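Local coordinates for insecticidal crystal protein Cry35Ab1 (Bacillus thuringiensis, PDB 4JP0) that acts with Cry34Ab1 as a binary insecticidal toxin on western corn rootworm, probably targeting the larval midgut epithelium, at residues Val101-Ala112 with Thr124-Trp135. Residues are numbered along the deposited sequence; the frame is centred on the assembly and turned at random.
Sequences VIQSDNGKVLTA and TDESSNNPNQQW
W135 lies against L110 at the buried end of the contact between 101-112 and 124-135. L110 CD2 sits over the face of the indole, 3.7 Å from the centroid of the six-membered ring of W135, a CH-pi contact. At the ring's edge W135 NE1 donates a hydrogen bond to L110 O at 3.0 Å; the oxygen lies in the indole plane, although the donor stands well above the peptide plane of L110. I102 CD1 meets W135 CB at 3.8 Å, and I10 and I121 also border this buried cluster. A water accepts a hydrogen bond from I102 N and lies within bonding distance of L110 O and Q133 O, between the loop and both arms flanking the S104-G107 turn. Beside it, V109 and T124 exchange two nearly straight backbone bonds as an antiparallel hydrogen-bonded pair, and A112 N binds N132 O. The Q133 side chain leaves with CG anti to its carbonyl carbon (chi1 -69°) and runs on extended. Its NE2 bonds D125 O fairly straight (164°) in the amide plane, but T111 OG1, at 3.1 Å, by a bent, tilted bond; T111 OG1 in turn donates to V109 O. OE1 receives S127 N on a lone pair. Three bonds thus fix this amide's rotation, and V109 CG2 packs against its face, 3.5 Å from Q133 NE2. The solvent side is looser: E126 OE1 and Q103 OE1 stand 4.2 Å apart, with one water within bonding distance of both and K94 shared, salt-bridged to E126 and hydrogen-bonded to Q103; another water joins G107 O to E126 N. In this ricin-type beta-trefoil domain, direct contacts thus set the loop's buried shape, while its hydrated, charged side is probably more adaptable.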
ATOM      1  N   VAL A 101       3.865 -14.071 -26.552  1.00 17.37           N
ATOM      2  CA  VAL A 101       2.697 -14.912 -26.328  1.00 17.71           C
ATOM      3  C   VAL A 101       1.986 -14.289 -25.141  1.00 17.65           C
ATOM      4  O   VAL A 101       2.650 -13.918 -24.133  1.00 17.58           O
ATOM      5  CB  VAL A 101       3.109 -16.364 -25.978  1.00 18.05           C
ATOM      6  CG1 VAL A 101       1.888 -17.205 -25.485  1.00 17.24           C
ATOM      7  CG2 VAL A 101       3.788 -17.014 -27.197  1.00 20.95           C
ATOM      8  N   ILE A 102       0.667 -14.116 -25.255  1.00 15.00           N
ATOM      9  CA  ILE A 102      -0.102 -13.496 -24.181  1.00 14.82           C
ATOM     10  C   ILE A 102      -0.944 -14.591 -23.582  1.00 15.07           C
ATOM     11  O   ILE A 102      -1.804 -15.166 -24.235  1.00 14.13           O
ATOM     12  CB  ILE A 102      -0.945 -12.290 -24.695  1.00 14.94           C
ATOM     13  CG1 ILE A 102      -0.001 -11.195 -25.199  1.00 14.78           C
ATOM     14  CG2 ILE A 102      -1.802 -11.743 -23.563  1.00 15.12           C
ATOM     15  CD1 ILE A 102      -0.663 -10.063 -26.050  1.00 13.89           C
ATOM     16  N   GLN A 103      -0.665 -14.902 -22.327  1.00 14.02           N
ATOM     17  CA  GLN A 103      -1.298 -16.059 -21.709  1.00 14.70           C
ATOM     18  C   GLN A 103      -2.203 -15.664 -20.532  1.00 15.95           C
ATOM     19  O   GLN A 103      -1.808 -14.902 -19.634  1.00 15.09           O
ATOM     20  CB  GLN A 103      -0.205 -16.985 -21.220  1.00 15.00           C
ATOM     21  CG  GLN A 103      -0.709 -18.259 -20.489  1.00 18.49           C
ATOM     22  CD  GLN A 103       0.433 -19.192 -20.159  1.00 25.50           C
ATOM     23  OE1 GLN A 103       1.166 -19.624 -21.046  1.00 28.50           O
ATOM     24  NE2 GLN A 103       0.597 -19.496 -18.872  1.00 29.23           N
ATOM     25  N   SER A 104      -3.416 -16.192 -20.550  1.00 15.20           N
ATOM     26  CA  SER A 104      -4.349 -15.976 -19.445  1.00 16.31           C
ATOM     27  C   SER A 104      -3.918 -16.770 -18.192  1.00 17.83           C
ATOM     28  O   SER A 104      -3.187 -17.773 -18.271  1.00 16.35           O
ATOM     29  CB  SER A 104      -5.763 -16.417 -19.869  1.00 16.47           C
ATOM     30  OG  SER A 104      -6.637 -16.486 -18.736  1.00 17.07           O
ATOM     31  N   ASP A 105      -4.367 -16.303 -17.039  1.00 18.28           N
ATOM     32  CA  ASP A 105      -4.210 -17.049 -15.800  1.00 20.15           C
ATOM     33  C   ASP A 105      -4.718 -18.483 -15.924  1.00 20.42           C
ATOM     34  O   ASP A 105      -4.221 -19.374 -15.234  1.00 19.81           O
ATOM     35  CB  ASP A 105      -5.017 -16.403 -14.667  1.00 22.41           C
ATOM     36  CG  ASP A 105      -4.689 -17.019 -13.339  1.00 26.43           C
ATOM     37  OD1 ASP A 105      -5.511 -17.794 -12.779  1.00 31.22           O
ATOM     38  OD2 ASP A 105      -3.569 -16.827 -12.826  1.00 32.10           O
ATOM     39  N   ASN A 106      -5.691 -18.717 -16.795  1.00 20.26           N
ATOM     40  CA  ASN A 106      -6.218 -20.056 -16.981  1.00 20.66           C
ATOM     41  C   ASN A 106      -5.321 -20.967 -17.839  1.00 20.46           C
ATOM     42  O   ASN A 106      -5.665 -22.117 -18.102  1.00 20.19           O
ATOM     43  CB  ASN A 106      -7.658 -20.019 -17.504  1.00 21.24           C
ATOM     44  CG  ASN A 106      -7.753 -19.663 -18.955  1.00 21.93           C
ATOM     45  OD1 ASN A 106      -6.742 -19.484 -19.645  1.00 20.78           O
ATOM     46  ND2 ASN A 106      -8.982 -19.551 -19.443  1.00 22.41           N
ATOM     47  N   GLY A 107      -4.187 -20.431 -18.278  1.00 19.03           N
ATOM     48  CA  GLY A 107      -3.223 -21.192 -19.032  1.00 18.28           C
ATOM     49  C   GLY A 107      -3.359 -21.159 -20.554  1.00 18.58           C
ATOM     50  O   GLY A 107      -2.428 -21.584 -21.279  1.00 18.49           O
ATOM     51  N   LYS A 108      -4.504 -20.707 -21.052  1.00 16.26           N
ATOM     52  CA  LYS A 108      -4.697 -20.593 -22.507  1.00 16.83           C
ATOM     53  C   LYS A 108      -4.045 -19.315 -23.017  1.00 16.22           C
ATOM     54  O   LYS A 108      -3.734 -18.429 -22.221  1.00 15.05           O
ATOM     55  CB  LYS A 108      -6.184 -20.606 -22.865  1.00 16.16           C
ATOM     56  CG  LYS A 108      -6.855 -21.913 -22.375  1.00 19.36           C
ATOM     57  CD  LYS A 108      -8.292 -22.097 -22.864  1.00 19.43           C
ATOM     58  CE  LYS A 108      -9.108 -22.955 -21.895  1.00 20.82           C
ATOM     59  NZ  LYS A 108     -10.458 -23.291 -22.436  1.00 21.21           N
ATOM     60  N   VAL A 109      -3.884 -19.201 -24.335  1.00 14.38           N
ATOM     61  CA  VAL A 109      -3.162 -18.063 -24.880  1.00 14.07           C
ATOM     62  C   VAL A 109      -3.997 -17.366 -25.930  1.00 14.38           C
ATOM     63  O   VAL A 109      -4.836 -17.984 -26.589  1.00 13.50           O
ATOM     64  CB  VAL A 109      -1.767 -18.475 -25.459  1.00 13.76           C
ATOM     65  CG1 VAL A 109      -0.859 -19.171 -24.398  1.00 15.23           C
ATOM     66  CG2 VAL A 109      -1.925 -19.407 -26.720  1.00 14.54           C
ATOM     67  N   LEU A 110      -3.747 -16.068 -26.084  1.00 14.11           N
ATOM     68  CA  LEU A 110      -4.461 -15.232 -27.047  1.00 14.69           C
ATOM     69  C   LEU A 110      -4.185 -15.745 -28.461  1.00 14.25           C
ATOM     70  O   LEU A 110      -3.019 -15.889 -28.869  1.00 14.02           O
ATOM     71  CB  LEU A 110      -3.911 -13.814 -26.944  1.00 15.76           C
ATOM     72  CG  LEU A 110      -4.824 -12.668 -27.288  1.00 19.14           C
ATOM     73  CD1 LEU A 110      -5.969 -12.692 -26.243  1.00 23.85           C
ATOM     74  CD2 LEU A 110      -4.051 -11.306 -27.297  1.00 19.85           C
ATOM     75  N   THR A 111      -5.255 -15.992 -29.210  1.00 13.98           N
ATOM     76  CA  THR A 111      -5.168 -16.564 -30.549  1.00 14.40           C
ATOM     77  C   THR A 111      -6.093 -15.855 -31.563  1.00 14.88           C
ATOM     78  O   THR A 111      -7.305 -15.719 -31.330  1.00 16.50           O
ATOM     79  CB  THR A 111      -5.594 -18.011 -30.427  1.00 14.80           C
ATOM     80  OG1 THR A 111      -4.757 -18.658 -29.443  1.00 15.67           O
ATOM     81  CG2 THR A 111      -5.330 -18.770 -31.693  1.00 15.24           C
ATOM     82  N   ALA A 112      -5.548 -15.407 -32.690  1.00 14.19           N
ATOM     83  CA  ALA A 112      -6.373 -14.814 -33.731  1.00 14.56           C
ATOM     84  C   ALA A 112      -7.051 -15.891 -34.547  1.00 15.71           C
ATOM     85  O   ALA A 112      -6.410 -16.864 -34.966  1.00 15.63           O
ATOM     86  CB  ALA A 112      -5.528 -13.919 -34.661  1.00 14.32           C
ATOM     87  N   THR A 124      -7.060 -20.007 -26.602  1.00 15.96           N
ATOM     88  CA  THR A 124      -7.028 -21.449 -26.813  1.00 16.61           C
ATOM     89  C   THR A 124      -5.683 -22.035 -26.395  1.00 15.46           C
ATOM     90  O   THR A 124      -4.797 -21.319 -25.917  1.00 15.27           O
ATOM     91  CB  THR A 124      -7.423 -21.839 -28.224  1.00 17.21           C
ATOM     92  OG1 THR A 124      -7.688 -23.252 -28.239  1.00 21.30           O
ATOM     93  CG2 THR A 124      -6.254 -21.639 -29.161  1.00 17.66           C
ATOM     94  N   ASP A 125      -5.548 -23.347 -26.497  1.00 14.55           N
ATOM     95  CA  ASP A 125      -4.338 -23.983 -26.014  1.00 15.97           C
ATOM     96  C   ASP A 125      -3.134 -23.607 -26.864  1.00 16.09           C
ATOM     97  O   ASP A 125      -3.241 -23.502 -28.085  1.00 15.49           O
ATOM     98  CB  ASP A 125      -4.566 -25.472 -26.000  1.00 15.07           C
ATOM     99  CG  ASP A 125      -5.926 -25.802 -25.450  1.00 17.28           C
ATOM    100  OD1 ASP A 125      -6.102 -25.730 -24.211  1.00 16.07           O
ATOM    101  OD2 ASP A 125      -6.894 -26.101 -26.181  1.00 17.10           O
ATOM    102  N   GLU A 126      -1.988 -23.402 -26.218  1.00 16.78           N
ATOM    103  CA  GLU A 126      -0.794 -23.012 -26.952  1.00 17.17           C
ATOM    104  C   GLU A 126      -0.277 -24.153 -27.836  1.00 17.89           C
ATOM    105  O   GLU A 126      -0.207 -25.339 -27.406  1.00 15.93           O
ATOM    106  CB  GLU A 126       0.302 -22.552 -25.991  1.00 18.64           C
ATOM    107  CG  GLU A 126       1.487 -21.981 -26.769  1.00 19.41           C
ATOM    108  CD  GLU A 126       2.548 -21.319 -25.915  1.00 23.39           C
ATOM    109  OE1 GLU A 126       2.391 -21.211 -24.680  1.00 23.16           O
ATOM    110  OE2 GLU A 126       3.563 -20.899 -26.501  1.00 22.67           O
ATOM    111  N   SER A 127       0.045 -23.831 -29.082  1.00 17.93           N
ATOM    112  CA  SER A 127       0.579 -24.848 -29.962  1.00 21.43           C
ATOM    113  C   SER A 127       2.070 -24.571 -30.246  1.00 23.51           C
ATOM    114  O   SER A 127       2.578 -23.505 -29.921  1.00 22.63           O
ATOM    115  CB  SER A 127      -0.239 -25.008 -31.242  1.00 22.40           C
ATOM    116  OG  SER A 127      -0.224 -23.814 -31.964  1.00 25.11           O
ATOM    117  N   SER A 128       2.748 -25.519 -30.866  1.00 24.74           N
ATOM    118  CA  SER A 128       4.176 -25.444 -31.023  1.00 29.00           C
ATOM    119  C   SER A 128       4.651 -24.235 -31.741  1.00 30.84           C
ATOM    120  O   SER A 128       5.444 -23.523 -31.212  1.00 32.42           O
ATOM    121  CB  SER A 128       4.720 -26.680 -31.711  1.00 28.64           C
ATOM    122  OG  SER A 128       4.433 -27.778 -30.934  1.00 33.06           O
ATOM    123  N   ASN A 129       4.050 -24.095 -32.960  1.00 31.39           N
ATOM    124  CA  ASN A 129       4.351 -22.767 -33.429  1.00 33.53           C
ATOM    125  C   ASN A 129       3.388 -22.080 -34.352  1.00 31.53           C
ATOM    126  O   ASN A 129       3.418 -22.233 -35.555  1.00 33.45           O
ATOM    127  CB  ASN A 129       5.754 -22.534 -33.858  1.00 35.00           C
ATOM    128  CG  ASN A 129       5.985 -21.094 -34.185  1.00 39.57           C
ATOM    129  OD1 ASN A 129       5.048 -20.352 -34.440  1.00 44.01           O
ATOM    130  ND2 ASN A 129       7.230 -20.669 -34.115  1.00 44.00           N
ATOM    131  N   ASN A 130       2.502 -21.351 -33.845  1.00 28.33           N
ATOM    132  CA  ASN A 130       1.323 -20.867 -34.441  1.00 24.72           C
ATOM    133  C   ASN A 130       1.538 -19.387 -34.474  1.00 22.06           C
ATOM    134  O   ASN A 130       1.583 -18.785 -33.477  1.00 20.66           O
ATOM    135  CB  ASN A 130       0.140 -21.248 -33.592  1.00 25.42           C
ATOM    136  CG  ASN A 130      -1.140 -20.836 -34.179  1.00 25.45           C
ATOM    137  OD1 ASN A 130      -1.196 -20.037 -35.060  1.00 25.89           O
ATOM    138  ND2 ASN A 130      -2.195 -21.386 -33.673  1.00 26.18           N
ATOM    139  N   PRO A 131       1.772 -18.868 -35.670  1.00 19.20           N
ATOM    140  CA  PRO A 131       1.991 -17.428 -35.835  1.00 17.88           C
ATOM    141  C   PRO A 131       0.763 -16.647 -35.371  1.00 16.21           C
ATOM    142  O   PRO A 131       0.911 -15.464 -35.040  1.00 15.81           O
ATOM    143  CB  PRO A 131       2.223 -17.288 -37.348  1.00 18.73           C
ATOM    144  CG  PRO A 131       1.548 -18.489 -37.916  1.00 20.29           C
ATOM    145  CD  PRO A 131       1.874 -19.607 -36.943  1.00 19.43           C
ATOM    146  N   ASN A 132      -0.421 -17.282 -35.363  1.00 15.06           N
ATOM    147  CA  ASN A 132      -1.640 -16.633 -34.884  1.00 16.21           C
ATOM    148  C   ASN A 132      -1.703 -16.462 -33.350  1.00 15.55           C
ATOM    149  O   ASN A 132      -2.581 -15.771 -32.821  1.00 16.88           O
ATOM    150  CB  ASN A 132      -2.872 -17.368 -35.407  1.00 17.08           C
ATOM    151  CG  ASN A 132      -3.103 -17.090 -36.912  1.00 18.52           C
ATOM    152  OD1 ASN A 132      -3.568 -16.007 -37.281  1.00 18.60           O
ATOM    153  ND2 ASN A 132      -2.731 -18.035 -37.764  1.00 16.40           N
ATOM    154  N   GLN A 133      -0.733 -17.026 -32.660  1.00 14.72           N
ATOM    155  CA  GLN A 133      -0.625 -16.889 -31.224  1.00 13.66           C
ATOM    156  C   GLN A 133       0.550 -15.964 -30.863  1.00 14.44           C
ATOM    157  O   GLN A 133       0.938 -15.865 -29.709  1.00 13.28           O
ATOM    158  CB  GLN A 133      -0.452 -18.291 -30.605  1.00 14.97           C
ATOM    159  CG  GLN A 133      -1.763 -19.115 -30.749  1.00 14.64           C
ATOM    160  CD  GLN A 133      -1.667 -20.479 -30.104  1.00 15.54           C
ATOM    161  OE1 GLN A 133      -0.574 -20.990 -29.925  1.00 16.61           O
ATOM    162  NE2 GLN A 133      -2.809 -21.042 -29.698  1.00 14.98           N
ATOM    163  N   GLN A 134       1.078 -15.234 -31.850  1.00 14.60           N
ATOM    164  CA  GLN A 134       2.177 -14.317 -31.568  1.00 14.93           C
ATOM    165  C   GLN A 134       1.691 -12.858 -31.736  1.00 14.06           C
ATOM    166  O   GLN A 134       0.970 -12.543 -32.682  1.00 12.60           O
ATOM    167  CB  GLN A 134       3.377 -14.553 -32.482  1.00 15.85           C
ATOM    168  CG  GLN A 134       3.776 -16.025 -32.726  1.00 21.39           C
ATOM    169  CD  GLN A 134       4.074 -16.749 -31.445  1.00 25.50           C
ATOM    170  OE1 GLN A 134       4.853 -16.257 -30.632  1.00 23.84           O
ATOM    171  NE2 GLN A 134       3.473 -17.939 -31.262  1.00 27.34           N
ATOM    172  N   TRP A 135       2.158 -11.978 -30.855  1.00 12.91           N
ATOM    173  CA  TRP A 135       1.649 -10.613 -30.749  1.00 13.22           C
ATOM    174  C   TRP A 135       2.778  -9.611 -30.581  1.00 14.26           C
ATOM    175  O   TRP A 135       3.790  -9.897 -29.937  1.00 13.97           O
ATOM    176  CB  TRP A 135       0.709 -10.511 -29.521  1.00 12.70           C
ATOM    177  CG  TRP A 135      -0.435 -11.482 -29.618  1.00 12.72           C
ATOM    178  CD1 TRP A 135      -0.438 -12.770 -29.242  1.00 15.31           C
ATOM    179  CD2 TRP A 135      -1.676 -11.257 -30.293  1.00 12.91           C
ATOM    180  NE1 TRP A 135      -1.625 -13.378 -29.584  1.00 11.45           N
ATOM    181  CE2 TRP A 135      -2.411 -12.466 -30.235  1.00 13.24           C
ATOM    182  CE3 TRP A 135      -2.273 -10.131 -30.871  1.00 11.29           C
ATOM    183  CZ2 TRP A 135      -3.700 -12.595 -30.760  1.00 13.88           C
ATOM    184  CZ3 TRP A 135      -3.569 -10.245 -31.388  1.00 11.13           C
ATOM    185  CH2 TRP A 135      -4.272 -11.481 -31.331  1.00 12.77           C
TER
HETATM  186  O   HOH W   1      -0.541 -15.614 -27.378  1.00 15.09           O
HETATM  187  O   HOH W   2       0.621 -22.087 -22.577  1.00 30.73           O
HETATM  188  O   HOH W   3      -2.067 -23.423 -23.331  1.00 21.15           O